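Local coordinates for assembly chaperone of ribosomal protein L4 (Acl4) (Chaetomium thermophilum, PDB 5TQB) that probably acts as a dedicated chaperone that holds newly made ribosomal protein L4 until it is built into the large ribosomal subunit, at residues L45-L48 with G49-V53; R143-A146 with E147-A151. One frame throughout, in Å; residues are numbered along the deposited sequence.

Interaction 1 (L45-L48 with G49-V53); sequences LTLL and GQIHV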
loop_
_atom_site.group_PDB
_atom_site.type_symbol
_atom_site.label_atom_id
_atom_site.label_comp_id
_atom_site.label_asym_id
_atom_site.label_seq_id
_atom_site.Cartn_x
_atom_site.Cartn_y
_atom_site.Cartn_z
ATOM N N LEU B 45 15.800 -5.679 -20.843
ATOM C CA LEU B 45 16.395 -4.541 -20.159
ATOM C C LEU B 45 15.379 -3.895 -19.220
ATOM O O LEU B 45 15.727 -3.448 -18.128
ATOM C CB LEU B 45 16.921 -3.535 -21.182
ATOM C CG LEU B 45 18.105 -4.049 -22.001
ATOM C CD1 LEU B 45 18.295 -3.230 -23.275
ATOM C CD2 LEU B 45 19.367 -4.037 -21.151
ATOM N N THR B 46 14.120 -3.859 -19.642
ATOM C CA THR B 46 13.053 -3.345 -18.793
ATOM C C THR B 46 12.990 -4.149 -17.500
ATOM O O THR B 46 12.933 -3.579 -16.408
ATOM C CB THR B 46 11.694 -3.416 -19.510
ATOM O OG1 THR B 46 11.695 -2.508 -20.613
ATOM C CG2 THR B 46 10.551 -3.053 -18.580
ATOM N N LEU B 47 13.013 -5.475 -17.634
ATOM C CA LEU B 47 12.916 -6.366 -16.486
ATOM C C LEU B 47 14.096 -6.175 -15.546
ATOM O O LEU B 47 13.929 -6.094 -14.332
ATOM C CB LEU B 47 12.849 -7.821 -16.948
ATOM C CG LEU B 47 12.819 -8.879 -15.848
ATOM C CD1 LEU B 47 11.615 -8.686 -14.955
ATOM C CD2 LEU B 47 12.809 -10.273 -16.461
ATOM N N LEU B 48 15.293 -6.106 -16.114
ATOM C CA LEU B 48 16.485 -5.837 -15.325
ATOM C C LEU B 48 16.370 -4.482 -14.623
ATOM O O LEU B 48 16.924 -4.283 -13.541
ATOM C CB LEU B 48 17.728 -5.883 -16.216
ATOM C CG LEU B 48 18.287 -7.282 -16.484
ATOM C CD1 LEU B 48 19.239 -7.263 -17.669
ATOM C CD2 LEU B 48 18.990 -7.812 -15.252
ATOM N N GLY B 49 15.632 -3.560 -15.237
ATOM C CA GLY B 49 15.392 -2.256 -14.650
ATOM C C GLY B 49 14.489 -2.343 -13.434
ATOM O O GLY B 49 14.813 -1.791 -12.380
ATOM N N GLN B 50 13.353 -3.026 -13.590
ATOM C CA GLN B 50 12.413 -3.254 -12.492
ATOM C C GLN B 50 13.110 -3.919 -11.313
ATOM O O GLN B 50 12.892 -3.549 -10.161
ATOM C CB GLN B 50 11.264 -4.173 -12.926
ATOM C CG GLN B 50 10.414 -3.671 -14.077
ATOM C CD GLN B 50 9.491 -4.748 -14.639
ATOM O OE1 GLN B 50 9.512 -5.893 -14.196
ATOM N NE2 GLN B 50 8.677 -4.377 -15.621
ATOM N N ILE B 51 13.941 -4.911 -11.609
ATOM C CA ILE B 51 14.580 -5.706 -10.569
ATOM C C ILE B 51 15.510 -4.852 -9.727
ATOM O O ILE B 51 15.502 -4.936 -8.501
ATOM C CB ILE B 51 15.365 -6.892 -11.169
ATOM C CG1 ILE B 51 14.392 -7.909 -11.766
ATOM C CG2 ILE B 51 16.223 -7.579 -10.105
ATOM C CD1 ILE B 51 15.044 -8.926 -12.709
ATOM N N HIS B 52 16.309 -4.027 -10.388
ATOM C CA HIS B 52 17.273 -3.204 -9.681
ATOM C C HIS B 52 16.607 -2.024 -8.973
ATOM O O HIS B 52 17.170 -1.465 -8.035
ATOM C CB HIS B 52 18.377 -2.756 -10.635
ATOM C CG HIS B 52 19.344 -3.849 -10.968
ATOM N ND1 HIS B 52 19.058 -4.843 -11.880
ATOM C CD2 HIS B 52 20.578 -4.123 -10.485
ATOM C CE1 HIS B 52 20.084 -5.671 -11.958
ATOM N NE2 HIS B 52 21.019 -5.257 -11.122
ATOM N N VAL B 53 15.405 -1.661 -9.408
ATOM C CA VAL B 53 14.611 -0.667 -8.691
ATOM C C VAL B 53 14.169 -1.275 -7.374
ATOM O O VAL B 53 14.289 -0.657 -6.318
ATOM C CB VAL B 53 13.368 -0.228 -9.505
ATOM C CG1 VAL B 53 12.200 0.167 -8.594
ATOM C CG2 VAL B 53 13.721 0.915 -10.436
#

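Interaction 2 (R143-A146 with E147-A151); sequences RRLA and ETLCA. With EDO (1,2-ethanediol), chain I.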
loop_
_atom_site.group_PDB
_atom_site.type_symbol
_atom_site.label_atom_id
_atom_site.label_comp_id
_atom_site.label_asym_id
_atom_site.label_seq_id
_atom_site.Cartn_x
_atom_site.Cartn_y
_atom_site.Cartn_z
ATOM N N ARG B 143 -5.571 4.822 -16.964
ATOM C CA ARG B 143 -5.197 5.128 -15.590
ATOM C C ARG B 143 -3.702 5.404 -15.480
ATOM O O ARG B 143 -3.295 6.322 -14.770
ATOM C CB ARG B 143 -5.612 3.999 -14.653
ATOM C CG ARG B 143 -7.106 3.937 -14.444
ATOM C CD ARG B 143 -7.535 2.631 -13.821
ATOM N NE ARG B 143 -8.987 2.535 -13.744
ATOM C CZ ARG B 143 -9.644 1.444 -13.372
ATOM N NH1 ARG B 143 -8.976 0.347 -13.047
ATOM N NH2 ARG B 143 -10.968 1.451 -13.331
ATOM N N ARG B 144 -2.890 4.625 -16.192
ATOM C CA ARG B 144 -1.448 4.858 -16.215
ATOM C C ARG B 144 -1.154 6.217 -16.841
ATOM O O ARG B 144 -0.242 6.929 -16.408
ATOM C CB ARG B 144 -0.720 3.762 -17.008
ATOM C CG ARG B 144 -0.788 2.356 -16.403
ATOM C CD ARG B 144 -0.144 2.258 -15.018
ATOM N NE ARG B 144 -1.093 2.552 -13.943
ATOM C CZ ARG B 144 -2.090 1.751 -13.573
ATOM N NH1 ARG B 144 -2.297 0.590 -14.195
ATOM N NH2 ARG B 144 -2.895 2.115 -12.583
ATOM N N LEU B 145 -1.919 6.564 -17.873
ATOM C CA LEU B 145 -1.774 7.854 -18.537
ATOM C C LEU B 145 -2.173 8.980 -17.596
ATOM O O LEU B 145 -1.473 9.984 -17.498
ATOM C CB LEU B 145 -2.629 7.920 -19.804
ATOM C CG LEU B 145 -2.609 9.272 -20.534
ATOM C CD1 LEU B 145 -1.199 9.639 -20.973
ATOM C CD2 LEU B 145 -3.546 9.257 -21.732
ATOM N N ALA B 146 -3.299 8.806 -16.910
ATOM C CA ALA B 146 -3.792 9.810 -15.973
ATOM C C ALA B 146 -2.761 10.061 -14.880
ATOM O O ALA B 146 -2.492 11.209 -14.505
ATOM C CB ALA B 146 -5.101 9.359 -15.365
ATOM N N GLU B 147 -2.175 8.976 -14.383
ATOM C CA GLU B 147 -1.135 9.061 -13.371
ATOM C C GLU B 147 0.110 9.764 -13.914
ATOM O O GLU B 147 0.831 10.420 -13.170
ATOM C CB GLU B 147 -0.773 7.662 -12.866
ATOM C CG GLU B 147 -1.865 6.996 -12.029
ATOM C CD GLU B 147 -1.748 5.465 -11.999
ATOM O OE1 GLU B 147 -0.684 4.931 -12.383
ATOM O OE2 GLU B 147 -2.725 4.796 -11.596
ATOM N N THR B 148 0.357 9.623 -15.214
ATOM C CA THR B 148 1.511 10.257 -15.846
ATOM C C THR B 148 1.303 11.766 -15.923
ATOM O O THR B 148 2.229 12.549 -15.692
ATOM C CB THR B 148 1.753 9.696 -17.261
ATOM O OG1 THR B 148 2.063 8.296 -17.177
ATOM C CG2 THR B 148 2.902 10.414 -17.944
ATOM N N LEU B 149 0.084 12.174 -16.250
ATOM C CA LEU B 149 -0.222 13.589 -16.346
ATOM C C LEU B 149 -0.107 14.192 -14.954
ATOM O O LEU B 149 0.452 15.277 -14.782
ATOM C CB LEU B 149 -1.617 13.799 -16.943
ATOM C CG LEU B 149 -1.820 13.162 -18.328
ATOM C CD1 LEU B 149 -3.232 13.389 -18.832
ATOM C CD2 LEU B 149 -0.810 13.676 -19.333
ATOM N N CYS B 150 -0.596 13.460 -13.957
ATOM C CA CYS B 150 -0.507 13.897 -12.571
ATOM C C CYS B 150 0.947 14.006 -12.143
ATOM O O CYS B 150 1.317 14.917 -11.403
ATOM C CB CYS B 150 -1.250 12.928 -11.654
ATOM S SG CYS B 150 -3.064 13.016 -11.786
ATOM N N ALA B 151 1.777 13.081 -12.610
ATOM C CA ALA B 151 3.193 13.139 -12.280
ATOM C C ALA B 151 3.806 14.437 -12.805
ATOM O O ALA B 151 4.647 15.041 -12.144
ATOM C CB ALA B 151 3.925 11.942 -12.835
HETATM C C1 EDO I . 0.240 2.731 -10.112
HETATM O O1 EDO I . -0.684 3.375 -9.260
HETATM C C2 EDO I . 1.552 3.482 -10.072
HETATM O O2 EDO I . 1.284 4.866 -10.084
#

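Interaction 1 (L45-L48 with G49-V53)
Leu45 to His52 run through a little over two turns of helix 41-54, tied by i to i+4 backbone bonds: Gly49 N to Leu45 O, Gln50 N to Thr46 O, Ile51 N to Leu47 O and His52 N to Leu48 O. With CG of His52 beside its own backbone N (chi1 -75°), the ring folds back along the helix and ND1 reaches Leu48 O at 2.8 Å, the oxygen lying in the ring plane at its edge. Leu48 O is thus gripped by two donors, and the ND1 bond probably holds the ring's rotation; CE1 then rests 4.1 Å from Leu48 CD2. One residue back along each turn, Leu47 CG meets Ile51 CD1 at 3.8 Å, while Leu47 CD1 lies 3.6 Å from OE1 of Gln50, whose chain crosses that of Leu47 at about a right angle. Gln50 NE2 passes 3.7 Å from Thr46 CG2 and is hydrogen-bonded to Glu86. Leu48 and His52 face Tyr64 and Ala60 of helix 58-71, whereas Leu47 turns to helix 4-16 and Ile51 to helices 4-16 and 20-32. Leu45, Leu48 and small Gly49 fall where the first helix of a tetratricopeptide repeat has large, large and small residues, consistent with the predicted repeat.

Interaction 2 (R143-A146 with E147-A151)
Arg144 and Glu147, three residues apart on helix 131-156, form a side-on salt bridge in which two nitrogens each take one carboxylate oxygen. Arg144 NE points almost straight at Glu147 OE1 (2.9 Å, 174°), and Arg144 NH2 meets Glu147 OE2 on its syn side at 2.9 Å. Both oxygens lie near the guanidinium plane, but the carboxylate is turned 36° from it, which puts NE above the carboxylate plane. Bends at chi2 (-62°) and chi3 of Arg144 curl its chain round toward Glu147. With an alanine in place of Arg144, the Glu147 carboxylate is likely to lose its countercharge and turn more freely, though Trp184 NE1 could still bond OE2. Among hydrogen bonds, Thr148 OG1 donates to Arg144 O at 2.8 Å, folded back on the preceding turn; Thr148 N reaches the same oxygen only weakly. The bound ethanediol, probably from the crystallisation liquor, gives its O2 to Glu147 OE1 at 3.0 Å, and Arg144 NH1 bonds a bound di(hydroxyethyl)ether. Apolar contact is looser: Leu145 CD1 and Leu149 CD2 stand 4.4 Å apart, with Leu145 packed on helix 100-125 and Leu149 on helix 166-180. Glu147 and Thr148 each pack on an aromatic side chain of another protein chain. The arrangement is an i to i+3 salt bridge on an alpha-helix whose apolar face packs within a helical-repeat fold.

Interaction 1 comes first along the chain, on helix 41-54, and is complete before interaction 2 begins on helix 131-156. Their centres lie about 21 Å apart and their nearest atoms about 11 Å, so they do not touch. Each is a local contact within one helix of a chain that is all helix and loop. Of the helices between them in sequence, 58-71 and 86-94 pack on interaction 1, and 100-125 on interaction 2. Residues 45-53 belong to the predicted tetratricopeptide repeat, and residues 143-151 to a later helix nearer the chain's centre. Both come within reach of the other protein chain of the assembly, consistent with a helical array whose surface receives a bound protein.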